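Local coordinates for CdiA-CT toxin, Conserved domain protein (Yersinia pseudotuberculosis serotype O:3, PDB 4ZQU) that is the C-terminal toxin domain of a contact-dependent growth inhibition protein, probably acting as an endonuclease and bound here by its immunity protein, at residues 60-65 and 116-121; 90-95 and 102-107; 5-10 and 35-40. All coordinates share one frame; numbering follows the deposited sequence.

Interaction 1. Residues 60-65 and 116-121; sequences KNIDVT and VKVTVT
Helix 53-66 comes closest to the 116-121 segment at Val116, with Ile62 CA and Val116 CA 6.9 Å apart, and no backbone hydrogen bond links the two segments. Ile62, Thr65, Val116 and Val118, all buried, do the touching. Val116 points its CB at the helix and pushes both methyls against one hydroxyl: Thr65 OG1 lies 3.2 Å from Val116 CG2 and 3.6 Å from Val116 CG1, with the two side chains oblique to each other. Thr65 can offer that oxygen because its chi1 of 69° sets OG1 between the backbone N and the carbonyl carbon, back over the preceding turn. There the hydroxyl donates to the helix itself, with Thr65 OG1 2.6 Å from Ile62 O; the C=O...O angle is 124° and the donor is tilted 23° from the carbonyl plane. Val116 CG2 also lies 4.2 Å from Ile62 O, so this methyl sits beside both ends of that short bond. Farther along the strand Ile62 reaches out through CG1, and its CD1 meets Val118 CG2 at 3.8 Å, the two side chains crossing at about a right angle. Back at Val116, Ile62 CG2 comes no closer than 4.3 Å to Val116 CB. The partners beyond the segments thicken the same layer: Ile62 also packs on Tyr110 of helix 98-113, and Val116 on Val88 of the adjoining strand. This is helix-on-sheet packing in the core of a PDDEXK-type nuclease fold. Chemically, the threonine hydroxyl spends its proton on its own helix, so a polar group can be buried against two valine methyls without needing a partner from the strand.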
loop_
_atom_site.group_PDB
_atom_site.type_symbol
_atom_site.label_atom_id
_atom_site.label_comp_id
_atom_site.label_asym_id
_atom_site.label_seq_id
_atom_site.Cartn_x
_atom_site.Cartn_y
_atom_site.Cartn_z
ATOM N N LYS A 60 16.515 -8.509 8.556
ATOM C CA LYS A 60 15.132 -8.956 8.537
ATOM C C LYS A 60 14.249 -7.861 7.954
ATOM O O LYS A 60 13.324 -8.135 7.192
ATOM C CB LYS A 60 14.673 -9.335 9.945
ATOM C CG LYS A 60 13.188 -9.621 10.076
ATOM C CD LYS A 60 12.908 -10.469 11.307
ATOM C CE LYS A 60 12.061 -9.708 12.317
ATOM N NZ LYS A 60 10.712 -10.316 12.502
ATOM N N ASN A 61 14.552 -6.615 8.303
ATOM C CA ASN A 61 13.818 -5.480 7.764
ATOM C C ASN A 61 14.165 -5.235 6.302
ATOM O O ASN A 61 13.278 -5.023 5.480
ATOM C CB ASN A 61 14.099 -4.220 8.582
ATOM C CG ASN A 61 13.260 -3.035 8.133
ATOM O OD1 ASN A 61 13.542 -2.409 7.112
ATOM N ND2 ASN A 61 12.224 -2.720 8.901
ATOM N N ILE A 62 15.458 -5.265 5.989
ATOM C CA ILE A 62 15.945 -5.037 4.630
ATOM C C ILE A 62 15.293 -5.967 3.614
ATOM O O ILE A 62 14.865 -5.531 2.546
ATOM C CB ILE A 62 17.474 -5.217 4.549
ATOM C CG1 ILE A 62 18.180 -4.146 5.376
ATOM C CG2 ILE A 62 17.948 -5.159 3.105
ATOM C CD1 ILE A 62 19.681 -4.276 5.372
ATOM N N ASP A 63 15.215 -7.250 3.952
ATOM C CA ASP A 63 14.640 -8.241 3.050
ATOM C C ASP A 63 13.188 -7.918 2.714
ATOM O O ASP A 63 12.767 -8.070 1.570
ATOM C CB ASP A 63 14.740 -9.643 3.657
ATOM C CG ASP A 63 16.175 -10.122 3.782
ATOM O OD1 ASP A 63 17.006 -9.740 2.930
ATOM O OD2 ASP A 63 16.471 -10.882 4.730
ATOM N N VAL A 64 12.435 -7.461 3.709
ATOM C CA VAL A 64 11.026 -7.131 3.519
ATOM C C VAL A 64 10.860 -5.920 2.604
ATOM O O VAL A 64 9.990 -5.903 1.733
ATOM C CB VAL A 64 10.329 -6.849 4.863
ATOM C CG1 VAL A 64 8.859 -6.536 4.646
ATOM C CG2 VAL A 64 10.480 -8.037 5.789
ATOM N N THR A 65 11.699 -4.911 2.806
ATOM C CA THR A 65 11.671 -3.721 1.967
ATOM C C THR A 65 11.992 -4.078 0.522
ATOM O O THR A 65 11.376 -3.560 -0.408
ATOM C CB THR A 65 12.675 -2.656 2.452
ATOM O OG1 THR A 65 14.011 -3.115 2.217
ATOM C CG2 THR A 65 12.499 -2.379 3.933
ATOM N N VAL A 116 18.708 -1.401 -1.323
ATOM C CA VAL A 116 18.095 -0.650 -0.231
ATOM C C VAL A 116 19.114 0.237 0.478
ATOM O O VAL A 116 20.142 -0.243 0.949
ATOM C CB VAL A 116 17.443 -1.593 0.800
ATOM C CG1 VAL A 116 16.805 -0.795 1.925
ATOM C CG2 VAL A 116 16.415 -2.483 0.125
ATOM N N LYS A 117 18.827 1.533 0.548
ATOM C CA LYS A 117 19.715 2.460 1.235
ATOM C C LYS A 117 19.454 2.450 2.735
ATOM O O LYS A 117 18.379 2.821 3.188
ATOM C CB LYS A 117 19.554 3.878 0.684
ATOM C CG LYS A 117 20.408 4.908 1.405
ATOM C CD LYS A 117 20.530 6.198 0.612
ATOM C CE LYS A 117 19.186 6.885 0.449
ATOM N NZ LYS A 117 19.321 8.169 -0.295
ATOM N N VAL A 118 20.445 2.015 3.504
ATOM C CA VAL A 118 20.333 2.011 4.956
ATOM C C VAL A 118 21.050 3.225 5.532
ATOM O O VAL A 118 22.277 3.317 5.478
ATOM C CB VAL A 118 20.912 0.721 5.565
ATOM C CG1 VAL A 118 20.735 0.719 7.078
ATOM C CG2 VAL A 118 20.248 -0.497 4.945
ATOM N N THR A 119 20.270 4.157 6.073
ATOM C CA THR A 119 20.803 5.399 6.620
ATOM C C THR A 119 20.755 5.388 8.143
ATOM O O THR A 119 19.683 5.284 8.736
ATOM C CB THR A 119 20.024 6.618 6.100
ATOM O OG1 THR A 119 20.107 6.668 4.670
ATOM C CG2 THR A 119 20.589 7.900 6.687
ATOM N N VAL A 120 21.921 5.509 8.770
ATOM C CA VAL A 120 22.029 5.381 10.219
ATOM C C VAL A 120 22.173 6.730 10.919
ATOM O O VAL A 120 22.987 7.562 10.523
ATOM C CB VAL A 120 23.222 4.486 10.603
ATOM C CG1 VAL A 120 23.318 4.335 12.108
ATOM C CG2 VAL A 120 23.084 3.129 9.949
ATOM N N THR A 121 21.374 6.931 11.964
ATOM C CA THR A 121 21.427 8.148 12.766
ATOM C C THR A 121 21.698 7.822 14.231
ATOM O O THR A 121 20.994 7.010 14.828
ATOM C CB THR A 121 20.114 8.948 12.672
ATOM O OG1 THR A 121 19.798 9.203 11.298
ATOM C CG2 THR A 121 20.237 10.266 13.417
#

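Interaction 2. Residues 90-95 and 102-107; sequences LAVPVN and TEINRA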
loop_
_atom_site.group_PDB
_atom_site.type_symbol
_atom_site.label_atom_id
_atom_site.label_comp_id
_atom_site.label_asym_id
_atom_site.label_seq_id
_atom_site.Cartn_x
_atom_site.Cartn_y
_atom_site.Cartn_z
ATOM N N LEU A 90 17.580 4.278 10.091
ATOM C CA LEU A 90 17.892 3.530 11.303
ATOM C C LEU A 90 18.413 4.412 12.429
ATOM O O LEU A 90 19.398 5.131 12.267
ATOM C CB LEU A 90 18.921 2.441 10.991
ATOM C CG LEU A 90 19.309 1.511 12.139
ATOM C CD1 LEU A 90 18.145 0.603 12.510
ATOM C CD2 LEU A 90 20.538 0.695 11.771
ATOM N N ALA A 91 17.746 4.345 13.577
ATOM C CA ALA A 91 18.212 5.033 14.773
ATOM C C ALA A 91 18.947 4.057 15.687
ATOM O O ALA A 91 18.436 2.982 15.995
ATOM C CB ALA A 91 17.049 5.680 15.503
ATOM N N VAL A 92 20.155 4.429 16.105
ATOM C CA VAL A 92 20.933 3.615 17.034
ATOM C C VAL A 92 21.395 4.452 18.231
ATOM O O VAL A 92 21.711 5.633 18.087
ATOM C CB VAL A 92 22.158 2.968 16.341
ATOM C CG1 VAL A 92 21.706 1.976 15.277
ATOM C CG2 VAL A 92 23.069 4.027 15.743
ATOM N N PRO A 93 21.422 3.838 19.425
ATOM C CA PRO A 93 21.751 4.544 20.667
ATOM C C PRO A 93 23.249 4.718 20.895
ATOM O O PRO A 93 24.062 4.288 20.078
ATOM C CB PRO A 93 21.146 3.640 21.739
ATOM C CG PRO A 93 21.249 2.281 21.161
ATOM C CD PRO A 93 21.081 2.428 19.674
ATOM N N VAL A 94 23.599 5.340 22.015
ATOM C CA VAL A 94 24.987 5.654 22.330
ATOM C C VAL A 94 25.754 4.450 22.868
ATOM O O VAL A 94 26.978 4.388 22.755
ATOM C CB VAL A 94 25.073 6.800 23.356
ATOM C CG1 VAL A 94 24.517 8.083 22.761
ATOM C CG2 VAL A 94 24.324 6.432 24.628
ATOM N N ASN A 95 25.033 3.491 23.446
ATOM C CA ASN A 95 25.670 2.310 24.025
ATOM C C ASN A 95 25.950 1.230 22.983
ATOM O O ASN A 95 26.243 0.084 23.329
ATOM C CB ASN A 95 24.808 1.733 25.154
ATOM C CG ASN A 95 23.495 1.156 24.654
ATOM O OD1 ASN A 95 22.896 1.671 23.712
ATOM N ND2 ASN A 95 23.041 0.080 25.289
ATOM N N THR A 102 29.897 -3.061 13.782
ATOM C CA THR A 102 30.371 -3.957 12.738
ATOM C C THR A 102 29.195 -4.645 12.053
ATOM O O THR A 102 29.205 -4.845 10.837
ATOM C CB THR A 102 31.334 -5.011 13.306
ATOM O OG1 THR A 102 32.458 -4.354 13.902
ATOM C CG2 THR A 102 31.825 -5.933 12.209
ATOM N N GLU A 103 28.180 -4.996 12.839
ATOM C CA GLU A 103 26.966 -5.604 12.301
ATOM C C GLU A 103 26.130 -4.566 11.563
ATOM O O GLU A 103 25.526 -4.860 10.530
ATOM C CB GLU A 103 26.136 -6.248 13.414
ATOM C CG GLU A 103 26.909 -7.211 14.299
ATOM C CD GLU A 103 26.002 -8.140 15.082
ATOM O OE1 GLU A 103 24.817 -8.264 14.710
ATOM O OE2 GLU A 103 26.473 -8.741 16.071
ATOM N N ILE A 104 26.098 -3.352 12.101
ATOM C CA ILE A 104 25.343 -2.262 11.496
ATOM C C ILE A 104 25.886 -1.941 10.111
ATOM O O ILE A 104 25.135 -1.886 9.142
ATOM C CB ILE A 104 25.376 -0.999 12.375
ATOM C CG1 ILE A 104 24.588 -1.241 13.667
ATOM C CG2 ILE A 104 24.805 0.195 11.622
ATOM C CD1 ILE A 104 24.686 -0.118 14.669
ATOM N N ASN A 105 27.197 -1.753 10.020
ATOM C CA ASN A 105 27.827 -1.438 8.746
ATOM C C ASN A 105 27.723 -2.594 7.762
ATOM O O ASN A 105 27.686 -2.388 6.548
ATOM C CB ASN A 105 29.287 -1.056 8.963
ATOM C CG ASN A 105 29.435 0.302 9.600
ATOM O OD1 ASN A 105 28.852 1.281 9.135
ATOM N ND2 ASN A 105 30.200 0.370 10.680
ATOM N N ARG A 106 27.672 -3.809 8.294
ATOM C CA ARG A 106 27.514 -4.999 7.468
ATOM C C ARG A 106 26.137 -5.034 6.822
ATOM O O ARG A 106 25.999 -5.384 5.650
ATOM C CB ARG A 106 27.732 -6.266 8.298
ATOM C CG ARG A 106 28.627 -7.293 7.625
ATOM C CD ARG A 106 28.907 -8.488 8.530
ATOM N NE ARG A 106 29.271 -8.111 9.894
ATOM C CZ ARG A 106 28.800 -8.708 10.985
ATOM N NH1 ARG A 106 27.934 -9.708 10.875
ATOM N NH2 ARG A 106 29.193 -8.306 12.188
ATOM N N ALA A 107 25.122 -4.683 7.604
ATOM C CA ALA A 107 23.754 -4.627 7.113
ATOM C C ALA A 107 23.577 -3.474 6.126
ATOM O O ALA A 107 22.790 -3.567 5.184
ATOM C CB ALA A 107 22.785 -4.490 8.273
#
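A beta-alpha-beta unit made of strand 85-92, helix 98-113 and strand 117-122 holds this contact, which packs residues Leu90 and Val92 of its first strand against the helix that follows. Ile104 serves both strand residues, one with each branch. Its long arm, with CG1 beside the backbone N and chi2 extended at 174°, carries CD1 to Val92 CG1 at 3.7 Å; the two side chains run past one another in opposite directions. The short branch, Ile104 CG2, meets Leu90 CD2 at a looser 4.3 Å. Leu90 and Val92 are two apart on the strand and both direct CB toward the helix, while Ala91 between them faces the other side of the sheet. No hydrogen bond crosses, and the CA atoms of Val92 and Ile104 stay 9.2 Å apart, a spacing filled by the aliphatic side chains. Val120 of the unit's second strand touches Leu90, Val92 and Ile104 alike, and Leu90 also rests on Ile58 of helix 53-66. Branched aliphatic residues of two parallel, neighbouring strands gathered under one connecting helix are the typical interior of a beta-alpha-beta crossover in an alpha/beta sheet.

Interaction 3. Residues 5-10 and 35-40; sequences DYVGKT and VSAKSL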
loop_
_atom_site.group_PDB
_atom_site.type_symbol
_atom_site.label_atom_id
_atom_site.label_comp_id
_atom_site.label_asym_id
_atom_site.label_seq_id
_atom_site.Cartn_x
_atom_site.Cartn_y
_atom_site.Cartn_z
ATOM N N ASP A 5 7.977 9.472 13.880
ATOM C CA ASP A 5 7.425 10.803 13.658
ATOM C C ASP A 5 8.511 11.793 13.257
ATOM O O ASP A 5 8.287 12.673 12.423
ATOM C CB ASP A 5 6.697 11.289 14.911
ATOM C CG ASP A 5 5.488 10.441 15.244
ATOM O OD1 ASP A 5 4.375 10.791 14.800
ATOM O OD2 ASP A 5 5.650 9.415 15.936
ATOM N N TYR A 6 9.686 11.639 13.857
ATOM C CA TYR A 6 10.838 12.475 13.539
ATOM C C TYR A 6 11.251 12.314 12.078
ATOM O O TYR A 6 11.628 13.283 11.415
ATOM C CB TYR A 6 12.008 12.133 14.464
ATOM C CG TYR A 6 13.287 12.857 14.125
ATOM C CD1 TYR A 6 13.532 14.132 14.612
ATOM C CD2 TYR A 6 14.251 12.265 13.318
ATOM C CE1 TYR A 6 14.702 14.799 14.304
ATOM C CE2 TYR A 6 15.423 12.924 13.005
ATOM C CZ TYR A 6 15.643 14.190 13.500
ATOM O OH TYR A 6 16.809 14.853 13.192
ATOM N N VAL A 7 11.182 11.082 11.585
ATOM C CA VAL A 7 11.480 10.793 10.188
ATOM C C VAL A 7 10.535 11.570 9.271
ATOM O O VAL A 7 10.927 12.024 8.198
ATOM C CB VAL A 7 11.379 9.274 9.900
ATOM C CG1 VAL A 7 11.462 8.988 8.406
ATOM C CG2 VAL A 7 12.471 8.522 10.649
ATOM N N GLY A 8 9.294 11.746 9.711
ATOM C CA GLY A 8 8.305 12.462 8.927
ATOM C C GLY A 8 8.534 13.956 8.802
ATOM O O GLY A 8 8.013 14.592 7.886
ATOM N N LYS A 9 9.313 14.518 9.721
ATOM C CA LYS A 9 9.581 15.953 9.728
ATOM C C LYS A 9 10.407 16.384 8.518
ATOM O O LYS A 9 10.310 17.526 8.068
ATOM C CB LYS A 9 10.290 16.347 11.019
ATOM N N THR A 10 11.211 15.464 7.994
ATOM C CA THR A 10 12.094 15.752 6.866
ATOM C C THR A 10 11.473 15.321 5.537
ATOM O O THR A 10 12.121 15.378 4.492
ATOM C CB THR A 10 13.464 15.049 7.036
ATOM O OG1 THR A 10 14.377 15.508 6.030
ATOM C CG2 THR A 10 13.313 13.540 6.925
ATOM N N VAL A 35 10.197 4.957 2.536
ATOM C CA VAL A 35 11.071 5.024 3.693
ATOM C C VAL A 35 10.569 4.114 4.805
ATOM O O VAL A 35 9.395 4.156 5.175
ATOM C CB VAL A 35 11.188 6.462 4.234
ATOM C CG1 VAL A 35 12.019 6.486 5.507
ATOM C CG2 VAL A 35 11.792 7.380 3.186
ATOM N N SER A 36 11.461 3.281 5.328
ATOM C CA SER A 36 11.152 2.474 6.499
ATOM C C SER A 36 11.904 3.000 7.714
ATOM O O SER A 36 13.135 3.014 7.733
ATOM C CB SER A 36 11.501 1.010 6.259
ATOM O OG SER A 36 11.160 0.233 7.394
ATOM N N ALA A 37 11.154 3.437 8.723
ATOM C CA ALA A 37 11.735 3.993 9.939
ATOM C C ALA A 37 11.926 2.917 10.997
ATOM O O ALA A 37 10.967 2.480 11.631
ATOM C CB ALA A 37 10.857 5.118 10.480
ATOM N N LYS A 38 13.172 2.494 11.180
ATOM C CA LYS A 38 13.504 1.503 12.195
ATOM C C LYS A 38 14.311 2.150 13.313
ATOM O O LYS A 38 15.172 2.991 13.060
ATOM C CB LYS A 38 14.280 0.336 11.575
ATOM C CG LYS A 38 14.628 -0.781 12.557
ATOM C CD LYS A 38 15.364 -1.930 11.879
ATOM C CE LYS A 38 15.859 -2.945 12.902
ATOM N NZ LYS A 38 14.740 -3.571 13.660
ATOM N N SER A 39 14.031 1.761 14.550
ATOM C CA SER A 39 14.723 2.337 15.696
ATOM C C SER A 39 15.169 1.275 16.689
ATOM O O SER A 39 14.443 0.324 16.973
ATOM C CB SER A 39 13.827 3.356 16.403
ATOM O OG SER A 39 14.477 3.899 17.540
ATOM N N LEU A 40 16.374 1.446 17.214
ATOM C CA LEU A 40 16.887 0.584 18.269
ATOM C C LEU A 40 17.202 1.419 19.498
ATOM O O LEU A 40 18.058 2.296 19.442
ATOM C CB LEU A 40 18.136 -0.155 17.798
ATOM C CG LEU A 40 17.929 -1.143 16.652
ATOM C CD1 LEU A 40 19.257 -1.500 16.017
ATOM C CD2 LEU A 40 17.227 -2.390 17.158
#
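Val7 of the N-terminal helix 3-9 rests on strand 33-39, an inner strand of the mixed sheet in this PDDEXK-clan nuclease domain, and within residues 5-10 only Val7 reaches the strand. Val7 CA lies 6.8 Å from Ala37 CA, the nearest approach of the two backbones by CA atoms. From there CB is directed at the strand and forks into two methyls that each take a different residue. With chi1 at 171°, CG1 stands opposite the backbone N and is carried toward Val35, where Val7 CG1 meets Val35 CG1 at 3.9 Å; the two valine side chains cross at a slant. CG2, set beside the backbone N, heads the other way along the strand and lies over the methyl of Ala37. Val35 and Ala37 both turn CB to the helix, whereas Ser36 and Lys38 point CB away, to the side of the sheet where helix 53-66 packs, Lys38 NZ bonding to Ser57 OG of that helix; Ser36 OG bonds to Thr23 O of a loop. Tyr26 of the short strand 26-27 touches both Val7 and Val35, and Trp3, earlier in the same helix, covers Ala37. The small alanine side chain leaves the helix close to the strand here, and every touch across the two segments is methyl on methyl. The shortest of them, Val7 CG2 to Ala37 CB, measures 3.8 Å.

How the interactions relate
All three contacts lay a helix on the same mixed sheet, on three different strands and on both of its faces. Interactions 1 and 2 share one side and form a continuous core: strands 85-92 and 117-122 are paired there by backbone hydrogen bonds such as Thr121 N to Leu90 O, and Ile62 CD1 packs near Ala107 O. Interaction 3 covers the reverse side, where Ala37 is partly exposed, while every touching residue of interactions 1 and 2 is buried; strand 33-39 joins 85-92 through Ala91 N and Lys38 O. Interaction 1 lies nearest the chain centre and is the one to mix a buried hydroxyl with methyls, whereas interactions 2 and 3 are purely aliphatic.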